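Local coordinates for protein cysteine hydrolase (Vibrio cholerae, PDB 6V98) that is a type VI secretion effector delivered against rival bacteria, probably acting as a cysteine hydrolase of the papain-like CA peptidase clan, at residues F12-L16 against L42-G46; T57-G63 against N75-V81; L96-K101 against T196-T200; L100-L105 against L190-Y194; S114-L118 against I180-Q184. One frame throughout, in Å; residues are numbered along the deposited sequence.

Contact 1: residues F12-L16 against L42-G46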
# COMPACT_ATOMS: atom_id res chain seq x y z
N PHE A 12 6.17 6.11 -1.01
CA PHE A 12 6.65 7.17 -1.89
C PHE A 12 7.60 7.99 -1.05
O PHE A 12 7.17 8.94 -0.37
CB PHE A 12 5.48 8.01 -2.41
CG PHE A 12 4.34 7.18 -2.96
CD1 PHE A 12 3.25 6.85 -2.17
CD2 PHE A 12 4.38 6.73 -4.28
CE1 PHE A 12 2.21 6.08 -2.67
CE2 PHE A 12 3.35 5.98 -4.80
CZ PHE A 12 2.26 5.65 -3.99
N PRO A 13 8.89 7.67 -1.01
CA PRO A 13 9.77 8.29 -0.01
C PRO A 13 10.00 9.77 -0.23
O PRO A 13 10.42 10.46 0.71
CB PRO A 13 11.09 7.52 -0.16
CG PRO A 13 10.85 6.45 -1.18
CD PRO A 13 9.65 6.84 -1.96
N ASP A 14 9.75 10.29 -1.43
CA ASP A 14 9.98 11.69 -1.74
C ASP A 14 8.71 12.52 -1.67
O ASP A 14 8.73 13.70 -2.03
CB ASP A 14 10.63 11.82 -3.11
CG ASP A 14 11.97 11.11 -3.16
OD1 ASP A 14 12.74 11.23 -2.18
OD2 ASP A 14 12.24 10.44 -4.17
N TYR A 15 7.61 11.91 -1.23
CA TYR A 15 6.33 12.58 -1.04
C TYR A 15 6.45 13.66 0.02
O TYR A 15 7.06 13.46 1.06
CB TYR A 15 5.31 11.52 -0.63
CG TYR A 15 3.86 11.91 -0.53
CD1 TYR A 15 2.97 11.54 -1.53
CD2 TYR A 15 3.37 12.57 0.59
CE1 TYR A 15 1.63 11.85 -1.44
CE2 TYR A 15 2.03 12.88 0.69
CZ TYR A 15 1.16 12.52 -0.32
OH TYR A 15 -0.17 12.83 -0.23
N LEU A 16 5.85 14.83 -0.24
CA LEU A 16 6.00 15.98 0.63
C LEU A 16 4.70 16.21 1.39
O LEU A 16 3.64 16.36 0.77
CB LEU A 16 6.38 17.23 -0.16
CG LEU A 16 7.82 17.22 -0.68
CD1 LEU A 16 8.04 18.32 -1.69
CD2 LEU A 16 8.80 17.34 0.47
N LEU A 42 8.57 11.91 6.70
CA LEU A 42 8.81 11.86 5.27
C LEU A 42 8.05 10.68 4.64
O LEU A 42 8.03 9.58 5.19
CB LEU A 42 10.32 11.75 4.98
CG LEU A 42 11.06 13.05 4.63
CD1 LEU A 42 12.59 12.90 4.67
CD2 LEU A 42 10.61 13.57 3.28
N GLY A 43 7.39 10.94 3.52
CA GLY A 43 6.86 9.89 2.67
C GLY A 43 5.40 9.59 2.93
O GLY A 43 4.83 9.93 3.97
N HIS A 44 4.78 8.90 1.96
CA HIS A 44 3.41 8.42 2.05
C HIS A 44 3.40 6.93 1.68
O HIS A 44 4.32 6.44 1.03
CB HIS A 44 2.48 9.23 1.12
CG HIS A 44 1.09 8.69 1.02
ND1 HIS A 44 0.27 8.52 2.12
CD2 HIS A 44 0.37 8.28 -0.05
CE1 HIS A 44 -0.90 8.04 1.72
NE2 HIS A 44 -0.86 7.88 0.41
N ALA A 45 2.37 6.21 2.12
CA ALA A 45 2.33 4.78 1.91
C ALA A 45 0.95 4.37 1.43
O ALA A 45 -0.05 5.00 1.78
CB ALA A 45 2.68 4.00 3.19
N GLY A 46 0.90 3.30 0.63
CA GLY A 46 -0.35 2.67 0.24
C GLY A 46 -0.14 1.18 0.04
O GLY A 46 0.94 0.70 0.38
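Phe12 and His44 form an antiparallel hydrogen-bonded pair: Phe12 N donates to His44 O at 2.8 Å and an angle of 169°, while the return bond from His44 N to Phe12 O is weak. Just past this pair the 12-16 segment folds into a type I turn from Phe12 to Tyr15, and Phe12 O, besides accepting Tyr15 N within the turn, lies 3.2 Å from Gly43 CA in a CA-H...O contact. The turn returns Tyr15 over His44, whose CB sits above the centre of the phenol ring, 3.4 Å from its centroid, a CH-pi contact. His44 turns its ring away from its own N (chi1 173°), and the imidazole meets Phe12 rim to rim, His44 CD2 3.9 Å from Phe12 CD1, with ring planes only 14° apart. Strands 5-12 and 44-50 are neighbours in the antiparallel sheet, and this aromatic cluster marks the end of their pairing. Both imidazole nitrogens have partners: NE2 bonds Glu61, and ND1 weakly bonds the arsenic-modified cysteine at position 152, consistent with the Cys-His pair of a cysteine hydrolase. At the outer margin, Leu42 CD2 approaches Pro13 O at 4.0 Å.

Contact 2: residues T57-G63 against N75-V81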
# COMPACT_ATOMS: atom_id res chain seq x y z
N THR A 57 -6.83 -6.50 -9.36
CA THR A 57 -5.95 -5.62 -8.59
C THR A 57 -6.77 -4.54 -7.88
O THR A 57 -7.68 -3.95 -8.46
CB THR A 57 -4.90 -4.97 -9.52
OG1 THR A 57 -4.17 -5.99 -10.19
CG2 THR A 57 -3.92 -4.11 -8.74
N ARG A 58 -6.42 -4.27 -6.62
CA ARG A 58 -6.99 -3.19 -5.83
C ARG A 58 -5.88 -2.33 -5.25
O ARG A 58 -4.77 -2.81 -5.00
CB ARG A 58 -7.85 -3.71 -4.66
CG ARG A 58 -8.89 -4.74 -5.06
CD ARG A 58 -9.98 -4.07 -5.85
NE ARG A 58 -11.09 -4.98 -6.10
CZ ARG A 58 -11.53 -5.31 -7.31
NH1 ARG A 58 -10.96 -4.80 -8.40
NH2 ARG A 58 -12.55 -6.15 -7.43
N TYR A 59 -6.19 -1.07 -4.98
CA TYR A 59 -5.26 -0.18 -4.30
C TYR A 59 -6.01 0.58 -3.22
O TYR A 59 -7.08 1.14 -3.48
CB TYR A 59 -4.58 0.79 -5.27
CG TYR A 59 -3.67 1.78 -4.57
CD1 TYR A 59 -4.15 3.02 -4.16
CD2 TYR A 59 -2.35 1.46 -4.28
CE1 TYR A 59 -3.34 3.92 -3.49
CE2 TYR A 59 -1.53 2.34 -3.59
CZ TYR A 59 -2.03 3.57 -3.21
OH TYR A 59 -1.23 4.47 -2.55
N TYR A 60 -5.46 0.57 -2.00
CA TYR A 60 -6.03 1.28 -0.86
C TYR A 60 -4.94 2.07 -0.16
O TYR A 60 -3.76 1.70 -0.19
CB TYR A 60 -6.65 0.30 0.16
CG TYR A 60 -8.01 -0.22 -0.22
CD1 TYR A 60 -8.17 -1.26 -1.14
CD2 TYR A 60 -9.15 0.32 0.37
CE1 TYR A 60 -9.44 -1.75 -1.46
CE2 TYR A 60 -10.41 -0.15 0.06
CZ TYR A 60 -10.56 -1.17 -0.85
OH TYR A 60 -11.85 -1.60 -1.13
N GLU A 61 -5.35 3.16 0.49
CA GLU A 61 -4.41 3.92 1.30
C GLU A 61 -5.19 4.67 2.38
O GLU A 61 -6.41 4.84 2.29
CB GLU A 61 -3.60 4.91 0.44
CG GLU A 61 -4.48 5.93 -0.26
CD GLU A 61 -3.78 6.59 -1.43
OE1 GLU A 61 -2.53 6.63 -1.42
OE2 GLU A 61 -4.48 7.07 -2.34
N TYR A 62 -4.46 5.13 3.39
CA TYR A 62 -5.02 5.89 4.50
C TYR A 62 -4.23 7.18 4.65
O TYR A 62 -3.00 7.17 4.60
CB TYR A 62 -4.93 5.07 5.78
CG TYR A 62 -5.31 5.82 7.03
CD1 TYR A 62 -6.65 6.11 7.31
CD2 TYR A 62 -4.35 6.25 7.93
CE1 TYR A 62 -7.00 6.79 8.47
CE2 TYR A 62 -4.70 6.94 9.09
CZ TYR A 62 -6.02 7.21 9.34
OH TYR A 62 -6.38 7.87 10.48
N GLY A 63 -4.93 8.29 4.83
CA GLY A 63 -4.21 9.55 4.88
C GLY A 63 -5.17 10.69 5.13
O GLY A 63 -6.34 10.48 5.44
N ASN A 75 -8.76 9.29 6.61
CA ASN A 75 -9.75 8.44 5.98
C ASN A 75 -9.06 7.44 5.07
O ASN A 75 -8.01 7.74 4.49
CB ASN A 75 -10.76 9.22 5.14
CG ASN A 75 -11.66 10.11 5.98
OD1 ASN A 75 -12.65 9.64 6.56
ND2 ASN A 75 -11.31 11.39 6.08
N VAL A 76 -9.66 6.27 4.94
CA VAL A 76 -9.23 5.29 3.96
C VAL A 76 -9.82 5.66 2.61
O VAL A 76 -10.98 6.09 2.52
CB VAL A 76 -9.69 3.88 4.37
CG1 VAL A 76 -9.29 2.84 3.31
CG2 VAL A 76 -9.15 3.52 5.74
N ARG A 77 -9.05 5.49 1.55
CA ARG A 77 -9.63 5.64 0.23
C ARG A 77 -9.13 4.53 -0.68
O ARG A 77 -8.06 3.94 -0.47
CB ARG A 77 -9.35 7.03 -0.36
CG ARG A 77 -8.10 7.20 -1.14
CD ARG A 77 -8.07 8.56 -1.90
NE ARG A 77 -6.74 8.77 -2.46
CZ ARG A 77 -6.33 9.85 -3.10
NH1 ARG A 77 -7.15 10.89 -3.30
NH2 ARG A 77 -5.09 9.90 -3.57
N LYS A 78 -9.96 4.22 -1.66
CA LYS A 78 -9.68 3.22 -2.67
C LYS A 78 -9.49 3.96 -3.98
O LYS A 78 -10.28 4.86 -4.29
CB LYS A 78 -10.85 2.25 -2.77
CG LYS A 78 -10.76 1.27 -3.89
CD LYS A 78 -12.01 0.40 -3.92
CE LYS A 78 -11.78 -0.78 -4.83
NZ LYS A 78 -11.48 -0.34 -6.22
N VAL A 79 -8.44 3.63 -4.71
CA VAL A 79 -8.17 4.24 -6.01
C VAL A 79 -8.27 3.15 -7.05
O VAL A 79 -7.56 2.14 -6.96
CB VAL A 79 -6.79 4.91 -6.07
CG1 VAL A 79 -6.59 5.56 -7.45
CG2 VAL A 79 -6.63 5.92 -4.95
N GLY A 80 -9.14 3.34 -8.05
CA GLY A 80 -9.21 2.39 -9.15
C GLY A 80 -7.90 2.31 -9.92
O GLY A 80 -7.31 3.35 -10.24
N VAL A 81 -7.42 1.10 -10.19
CA VAL A 81 -6.21 0.88 -10.98
C VAL A 81 -6.48 -0.24 -11.99
O VAL A 81 -7.45 -0.98 -11.89
CB VAL A 81 -4.98 0.53 -10.12
CG1 VAL A 81 -4.56 1.73 -9.26
CG2 VAL A 81 -5.25 -0.70 -9.25
O HOH W 1 -8.91 -1.25 -8.96
O HOH W 2 -8.68 -0.35 -6.44
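Glu61 and Arg77 lie side by side and point the same way. Both place CG between the backbone N and the carbonyl carbon (chi1 61° and 89°), and Arg77 then runs extended to NE, which brings the edge of its guanidinium to one carboxylate oxygen. Glu61 OE2 lies in the guanidinium plane and takes both Arg77 NE, at 2.8 Å, and NH2, at 3.1 Å; the two nitrogens come from the same face of the carboxylate, whose plane is turned 41° from theirs. Ser107 adds a further bond to OE2. The other oxygen, OE1, accepts Tyr59 OH at 2.8 Å from above the carboxylate plane and also bonds His44. On the opposite face of the sheet, Lys78 runs across the Tyr60 ring: its CB stands over the face, offset toward the rim, and its CD reaches Tyr60 OH at 3.4 Å, while Val76 CG1 meets the ring edge in plane. These strands form a beta hairpin at one margin of the sheet, with Glu61-Arg77 and Gly63-Asn75 as antiparallel hydrogen-bonded pairs. Beyond Lys78, Val79 N still bonds Tyr59 O at 3.1 Å; where the chains then part, one water links Tyr59 N, Lys78 NZ and Val79 O.

Contact 3: residues L96-K101 against T196-T200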
# COMPACT_ATOMS: atom_id res chain seq x y z
N LEU A 96 2.56 -4.64 -14.45
CA LEU A 96 2.82 -4.03 -13.15
C LEU A 96 3.29 -2.59 -13.32
O LEU A 96 2.89 -1.71 -12.54
CB LEU A 96 3.84 -4.87 -12.37
CG LEU A 96 4.13 -4.34 -10.97
CD1 LEU A 96 2.86 -4.32 -10.18
CD2 LEU A 96 5.18 -5.20 -10.28
N LEU A 97 4.12 -2.32 -14.33
CA LEU A 97 4.54 -0.95 -14.62
C LEU A 97 3.34 -0.04 -14.84
O LEU A 97 3.36 1.13 -14.45
CB LEU A 97 5.45 -0.91 -15.86
CG LEU A 97 6.95 -1.14 -15.71
CD1 LEU A 97 7.57 -1.36 -17.10
CD2 LEU A 97 7.61 0.04 -15.00
N LYS A 98 2.30 -0.54 -15.51
CA LYS A 98 1.13 0.30 -15.78
C LYS A 98 0.44 0.69 -14.48
O LYS A 98 0.02 1.84 -14.31
CB LYS A 98 0.16 -0.44 -16.70
CG LYS A 98 -1.06 0.36 -17.08
CD LYS A 98 -1.90 -0.39 -18.08
CE LYS A 98 -3.15 0.38 -18.40
NZ LYS A 98 -4.03 -0.41 -19.30
N VAL A 99 0.34 -0.25 -13.54
CA VAL A 99 -0.27 0.02 -12.24
C VAL A 99 0.61 0.96 -11.42
O VAL A 99 0.10 1.85 -10.73
CB VAL A 99 -0.52 -1.30 -11.48
CG1 VAL A 99 -0.93 -1.02 -10.02
CG2 VAL A 99 -1.58 -2.11 -12.20
N LEU A 100 1.93 0.75 -11.46
CA LEU A 100 2.80 1.59 -10.64
C LEU A 100 2.75 3.03 -11.11
O LEU A 100 2.67 3.96 -10.30
CB LEU A 100 4.23 1.04 -10.68
CG LEU A 100 4.42 -0.31 -9.96
CD1 LEU A 100 5.85 -0.82 -10.11
CD2 LEU A 100 4.02 -0.21 -8.47
N LYS A 101 2.77 3.24 -12.43
CA LYS A 101 2.61 4.59 -12.96
C LYS A 101 1.29 5.21 -12.52
O LYS A 101 1.23 6.39 -12.16
CB LYS A 101 2.71 4.57 -14.48
CG LYS A 101 2.95 5.92 -15.07
CD LYS A 101 3.24 5.82 -16.56
CE LYS A 101 4.24 6.89 -16.97
NZ LYS A 101 3.59 8.21 -17.11
N THR A 196 11.59 7.75 -15.29
CA THR A 196 12.08 6.83 -16.31
C THR A 196 11.11 5.69 -16.60
O THR A 196 11.29 4.98 -17.59
CB THR A 196 13.44 6.25 -15.90
OG1 THR A 196 13.30 5.53 -14.68
CG2 THR A 196 14.45 7.38 -15.70
N ASN A 197 10.08 5.53 -15.77
CA ASN A 197 9.09 4.44 -15.88
C ASN A 197 9.79 3.09 -15.93
O ASN A 197 9.52 2.25 -16.80
CB ASN A 197 8.16 4.64 -17.08
CG ASN A 197 6.87 3.81 -16.97
OD1 ASN A 197 6.31 3.64 -15.88
ND2 ASN A 197 6.41 3.30 -18.10
N LYS A 198 10.69 2.88 -14.98
CA LYS A 198 11.45 1.64 -14.89
C LYS A 198 11.19 0.99 -13.54
O LYS A 198 11.17 1.66 -12.50
CB LYS A 198 12.95 1.87 -15.05
CG LYS A 198 13.73 0.59 -15.34
CD LYS A 198 14.94 0.41 -14.42
CE LYS A 198 15.76 -0.82 -14.79
NZ LYS A 198 15.11 -2.11 -14.43
N LEU A 199 11.04 -0.33 -13.57
CA LEU A 199 10.79 -1.15 -12.40
C LEU A 199 11.98 -2.08 -12.20
O LEU A 199 12.53 -2.62 -13.17
CB LEU A 199 9.51 -1.95 -12.62
CG LEU A 199 8.84 -3.01 -11.76
CD1 LEU A 199 7.48 -3.24 -12.38
CD2 LEU A 199 9.63 -4.29 -11.76
N THR A 200 12.39 -2.26 -10.95
CA THR A 200 13.44 -3.20 -10.59
C THR A 200 12.94 -3.99 -9.40
O THR A 200 12.54 -3.41 -8.39
CB THR A 200 14.74 -2.47 -10.25
OG1 THR A 200 15.12 -1.63 -11.35
CG2 THR A 200 15.85 -3.47 -10.01
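Helix 93-107 lies across one face of the antiparallel sheet, and here it meets the last strand, 198-202, which forms an outer margin of that sheet. The helix and strand segments run at 111° to each other, their axes 9.1 Å apart at closest approach. Leu199 is the residue of the strand that enters the helix surface. Its CG stands anti to the backbone N (chi1 176°), which carries CD1 in among three leucines of the helix. Leu199 CD1 meets Leu96 CD2 at 3.7 Å and Leu100 CD1 at 3.7 Å, and in both pairs the side chains cross at about a right angle. Leu97 meets the same side chain nearer its backbone, its CD2 resting 3.6 Å from Leu199 CB. Leu97 CD2 also lies 3.4 Å from Asn197 O, so one methyl touches both Leu199 and the backbone of Asn197. Asn197, with both backbone angles positive, belongs with Lys198 to a G1 beta bulge facing Asp193. Its amide is directed at the helix, where the methylene part of Lys101 passes across it, Lys101 CD 3.8 Å from Asn197 OD1. The oxygen has its polar partner elsewhere, in Tyr192 OH of the adjoining strand. Lys198 faces away from the helix, its ammonium bonding Leu199 O and Thr200 OG1. With Asn197 OD1 and that ammonium bonded within the hairpin, no hydrogen bond joins the two segments; their hold rests mainly on leucine methyls, with Lys101 methylenes across Asn197 at the more exposed end, so apolar packing probably supplies most of it.

Contact 4: residues L100-L105 against L190-Y194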
# COMPACT_ATOMS: atom_id res chain seq x y z
N LEU A 100 1.93 0.75 -11.46
CA LEU A 100 2.80 1.59 -10.64
C LEU A 100 2.75 3.03 -11.11
O LEU A 100 2.67 3.96 -10.30
CB LEU A 100 4.23 1.04 -10.68
CG LEU A 100 4.42 -0.31 -9.96
CD1 LEU A 100 5.85 -0.82 -10.11
CD2 LEU A 100 4.02 -0.21 -8.47
N LYS A 101 2.77 3.24 -12.43
CA LYS A 101 2.61 4.59 -12.96
C LYS A 101 1.29 5.21 -12.52
O LYS A 101 1.23 6.39 -12.16
CB LYS A 101 2.71 4.57 -14.48
CG LYS A 101 2.95 5.92 -15.07
CD LYS A 101 3.24 5.82 -16.56
CE LYS A 101 4.24 6.89 -16.97
NZ LYS A 101 3.59 8.21 -17.11
N GLU A 102 0.20 4.44 -12.58
CA GLU A 102 -1.10 4.95 -12.15
C GLU A 102 -1.04 5.40 -10.69
O GLU A 102 -1.47 6.50 -10.35
CB GLU A 102 -2.18 3.88 -12.34
CG GLU A 102 -2.54 3.61 -13.82
CD GLU A 102 -3.46 2.41 -13.98
OE1 GLU A 102 -3.50 1.58 -13.06
OE2 GLU A 102 -4.13 2.29 -15.03
N VAL A 103 -0.48 4.54 -9.83
CA VAL A 103 -0.47 4.82 -8.40
C VAL A 103 0.41 6.02 -8.09
O VAL A 103 0.06 6.88 -7.26
CB VAL A 103 -0.03 3.54 -7.65
CG1 VAL A 103 0.34 3.85 -6.22
CG2 VAL A 103 -1.15 2.50 -7.71
N SER A 104 1.56 6.11 -8.76
CA SER A 104 2.45 7.24 -8.54
C SER A 104 1.78 8.56 -8.90
O SER A 104 1.90 9.55 -8.17
CB SER A 104 3.74 7.05 -9.34
OG SER A 104 4.57 8.18 -9.16
N LEU A 105 1.09 8.61 -10.05
CA LEU A 105 0.41 9.83 -10.45
C LEU A 105 -0.73 10.17 -9.51
O LEU A 105 -0.88 11.32 -9.09
CB LEU A 105 -0.14 9.69 -11.88
CG LEU A 105 -1.04 10.85 -12.32
CD1 LEU A 105 -0.27 12.17 -12.23
CD2 LEU A 105 -1.56 10.64 -13.75
N LEU A 190 10.93 -3.95 -4.17
CA LEU A 190 10.40 -3.37 -5.40
C LEU A 190 10.86 -1.93 -5.46
O LEU A 190 10.71 -1.19 -4.48
CB LEU A 190 8.87 -3.45 -5.43
CG LEU A 190 8.15 -2.81 -6.62
CD1 LEU A 190 8.67 -3.40 -7.90
CD2 LEU A 190 6.65 -3.01 -6.51
N ASP A 191 11.46 -1.54 -6.58
CA ASP A 191 11.84 -0.16 -6.83
C ASP A 191 11.25 0.28 -8.16
O ASP A 191 11.33 -0.46 -9.15
CB ASP A 191 13.37 0.00 -6.84
CG ASP A 191 13.96 -0.03 -5.44
OD1 ASP A 191 13.95 1.02 -4.77
OD2 ASP A 191 14.41 -1.12 -5.01
N TYR A 192 10.66 1.47 -8.19
CA TYR A 192 10.05 1.99 -9.40
C TYR A 192 10.36 3.47 -9.50
O TYR A 192 10.21 4.20 -8.52
CB TYR A 192 8.53 1.76 -9.42
CG TYR A 192 7.82 2.56 -10.49
CD1 TYR A 192 7.82 2.13 -11.81
CD2 TYR A 192 7.15 3.74 -10.18
CE1 TYR A 192 7.17 2.86 -12.80
CE2 TYR A 192 6.50 4.48 -11.17
CZ TYR A 192 6.51 4.03 -12.47
OH TYR A 192 5.87 4.75 -13.46
N ASP A 193 10.80 3.91 -10.67
CA ASP A 193 11.02 5.33 -10.92
C ASP A 193 9.98 5.83 -11.91
O ASP A 193 9.82 5.26 -13.00
CB ASP A 193 12.42 5.60 -11.46
CG ASP A 193 12.66 7.07 -11.71
OD1 ASP A 193 12.76 7.83 -10.72
OD2 ASP A 193 12.73 7.47 -12.89
N TYR A 194 9.28 6.90 -11.53
CA TYR A 194 8.20 7.42 -12.35
C TYR A 194 8.74 8.13 -13.59
O TYR A 194 8.21 7.97 -14.69
CB TYR A 194 7.34 8.38 -11.54
CG TYR A 194 6.16 8.97 -12.29
CD1 TYR A 194 4.96 8.26 -12.40
CD2 TYR A 194 6.23 10.23 -12.86
CE1 TYR A 194 3.88 8.80 -13.08
CE2 TYR A 194 5.15 10.77 -13.53
CZ TYR A 194 3.98 10.05 -13.63
OH TYR A 194 2.89 10.58 -14.29
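Tyr192 lays one face of its ring under Leu100, whose CB stands over the centre, 3.8 Å from the centroid and 6° off the ring normal. The two side chains slide past each other in opposite directions, so Leu100 CD1 continues back to Tyr192 CB, also at 3.8 Å, and goes on to Leu190 CD2 at 4.3 Å. At its far end the phenol tucks against the helix backbone: Tyr192 OH, a hydroxyl engaged by Asn197, is 3.3 Å from Lys101 CA. Ser104 CB meets the edge of the same ring. Tyr194, where the chain leaves the strand, reaches back to the next part of the helix. A chi1 near 180° (-178°) stretches its ring out beside Ser104 and Lys101; Tyr194 CE1 touches Lys101 CG at 3.6 Å, and Lys101 O lies in the ring plane at its edge. Ser104 OG comes within 3.3 Å of Tyr194 CD1, but its hydrogen bond goes to Gly111 O. Beyond it, Leu105 CB approaches Tyr194 OH at 4.0 Å. With the helix and strand segments inclined at 69° and 9.7 Å apart at their axes, this is the layered packing of an alpha+beta fold, one helix lying against the face of an antiparallel sheet.

Contact 5: residues S114-L118 against I180-Q184. With CA (calcium ion), chain B; CA (calcium ion), chain C.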
# COMPACT_ATOMS: atom_id res chain seq x y z
N SER A 114 9.21 2.82 -3.28
CA SER A 114 9.91 1.74 -2.60
C SER A 114 8.86 0.77 -2.07
O SER A 114 7.94 1.19 -1.37
CB SER A 114 10.75 2.27 -1.43
OG SER A 114 11.76 3.16 -1.87
N GLY A 115 8.98 -0.53 -2.41
CA GLY A 115 7.98 -1.49 -1.99
C GLY A 115 8.59 -2.81 -1.56
O GLY A 115 9.79 -3.04 -1.67
N VAL A 116 7.72 -3.68 -1.03
CA VAL A 116 8.04 -5.08 -0.81
C VAL A 116 6.93 -5.90 -1.44
O VAL A 116 5.79 -5.45 -1.56
CB VAL A 116 8.20 -5.45 0.69
CG1 VAL A 116 9.40 -4.73 1.27
CG2 VAL A 116 6.90 -5.12 1.47
N VAL A 117 7.26 -7.13 -1.83
CA VAL A 117 6.30 -8.02 -2.46
C VAL A 117 6.08 -9.20 -1.52
O VAL A 117 6.99 -10.00 -1.28
CB VAL A 117 6.77 -8.49 -3.84
CG1 VAL A 117 5.73 -9.38 -4.47
CG2 VAL A 117 7.07 -7.28 -4.74
N LEU A 118 4.86 -9.31 -1.00
CA LEU A 118 4.50 -10.34 -0.03
C LEU A 118 3.54 -11.31 -0.69
O LEU A 118 2.72 -10.92 -1.53
CB LEU A 118 3.83 -9.73 1.20
CG LEU A 118 4.51 -8.50 1.80
CD1 LEU A 118 3.66 -7.96 2.92
CD2 LEU A 118 5.91 -8.86 2.28
N ILE A 180 9.91 1.29 5.45
CA ILE A 180 9.92 0.42 4.27
C ILE A 180 11.31 -0.14 4.06
O ILE A 180 11.46 -1.29 3.65
CB ILE A 180 9.40 1.16 3.02
CG1 ILE A 180 9.06 0.16 1.91
CG2 ILE A 180 10.37 2.24 2.53
CD1 ILE A 180 7.90 -0.74 2.23
N GLU A 181 12.35 0.64 4.37
CA GLU A 181 13.71 0.14 4.21
C GLU A 181 13.99 -0.98 5.21
O GLU A 181 14.64 -1.98 4.86
CB GLU A 181 14.71 1.28 4.36
CG GLU A 181 14.68 2.27 3.20
CD GLU A 181 15.06 1.63 1.86
OE1 GLU A 181 16.01 0.83 1.83
OE2 GLU A 181 14.40 1.95 0.85
N GLN A 182 13.51 -0.84 6.44
CA GLN A 182 13.57 -1.95 7.39
C GLN A 182 12.82 -3.17 6.88
O GLN A 182 13.31 -4.30 6.97
CB GLN A 182 13.01 -1.51 8.75
CG GLN A 182 14.00 -0.76 9.62
CD GLN A 182 15.33 -1.49 9.75
OE1 GLN A 182 16.35 -1.03 9.23
NE2 GLN A 182 15.32 -2.62 10.44
N PHE A 183 11.61 -2.96 6.34
CA PHE A 183 10.80 -4.07 5.85
C PHE A 183 11.51 -4.79 4.71
O PHE A 183 11.46 -6.03 4.61
CB PHE A 183 9.44 -3.53 5.38
CG PHE A 183 8.31 -4.55 5.43
CD1 PHE A 183 8.55 -5.89 5.69
CD2 PHE A 183 7.00 -4.15 5.20
CE1 PHE A 183 7.51 -6.80 5.72
CE2 PHE A 183 5.95 -5.07 5.24
CZ PHE A 183 6.21 -6.39 5.49
N GLN A 184 12.22 -4.04 3.87
CA GLN A 184 12.91 -4.63 2.73
C GLN A 184 14.06 -5.53 3.15
O GLN A 184 14.50 -6.37 2.36
CB GLN A 184 13.44 -3.52 1.81
CG GLN A 184 12.37 -2.85 0.94
CD GLN A 184 12.94 -1.76 0.04
OE1 GLN A 184 14.06 -1.30 0.25
NE2 GLN A 184 12.16 -1.35 -0.96
CA CA B . 15.45 0.43 -0.68
CA CA C . 15.12 -7.36 0.40
O HOH W 3 13.67 1.11 -2.05
O HOH W 4 13.02 4.09 0.35
O HOH W 5 17.57 -1.11 -0.15
O HOH W 6 16.75 1.81 -2.32
O HOH W 7 15.37 -1.31 -2.55
O HOH W 8 16.00 -9.08 1.72
O HOH W 9 17.20 -6.22 0.97
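Val116 occupies the apolar centre, with one methyl for each of two helix side chains. Its CG2 stands over one face of the Phe183 ring, offset toward the rim and 4.0 Å from the centroid, a CH-pi contact; its CG1 presses on Gln184 CG at 3.5 Å. Leu118 and Phe183 approach from opposite directions, Leu118 CD1 meeting Phe183 CZ at 3.9 Å. Ile180 lays CG1 against Ser114 O at 3.6 Å. Helix 176-184 thus packs on strand 113-120, an inner strand of the antiparallel sheet between strands 5-12 and 188-193, the short segments at 38°. The polar edge starts at Gln184, whose straight chi2 (-180°) carries the amide out from the helix: NE2 donates to Gly115 O at 3.0 Å and OE1 binds a calcium ion at 2.4 Å. Held by both the strand carbonyl and the ion, the amide is probably fixed in its rotation. Glu181 chelates the same ion with both carboxylate oxygens, and four waters complete the ligands found. One of those waters also bonds Ser114 OG and Gln184 NE2, while a further water bridges Ser114 OG to Glu181 OE2. A second calcium ion is bound by Gln184 O, with Glu187, Asp189 and Glu203.

Overall arrangement
All five contacts reach the same seven-stranded antiparallel sheet, but with different chemistry. Contacts 1 and 2 pair strands through backbone bonds and meet where His44 bonds Glu61, joining an aromatic cluster to a salt bridge beside the probable active site. Contacts 3 and 4 share helix 93-107, with Leu100 and Lys101 in both, and are mainly apolar, with no hydrogen bond across either; their centres are 5 Å apart. Only contact 5 carries metal, and it sits on strand 113-120, next to the strand of contact 4. Contacts 2 and 5 are the buried ones, on opposite sides of the chain's centre; contacts 1, 3 and 4 are partly buried.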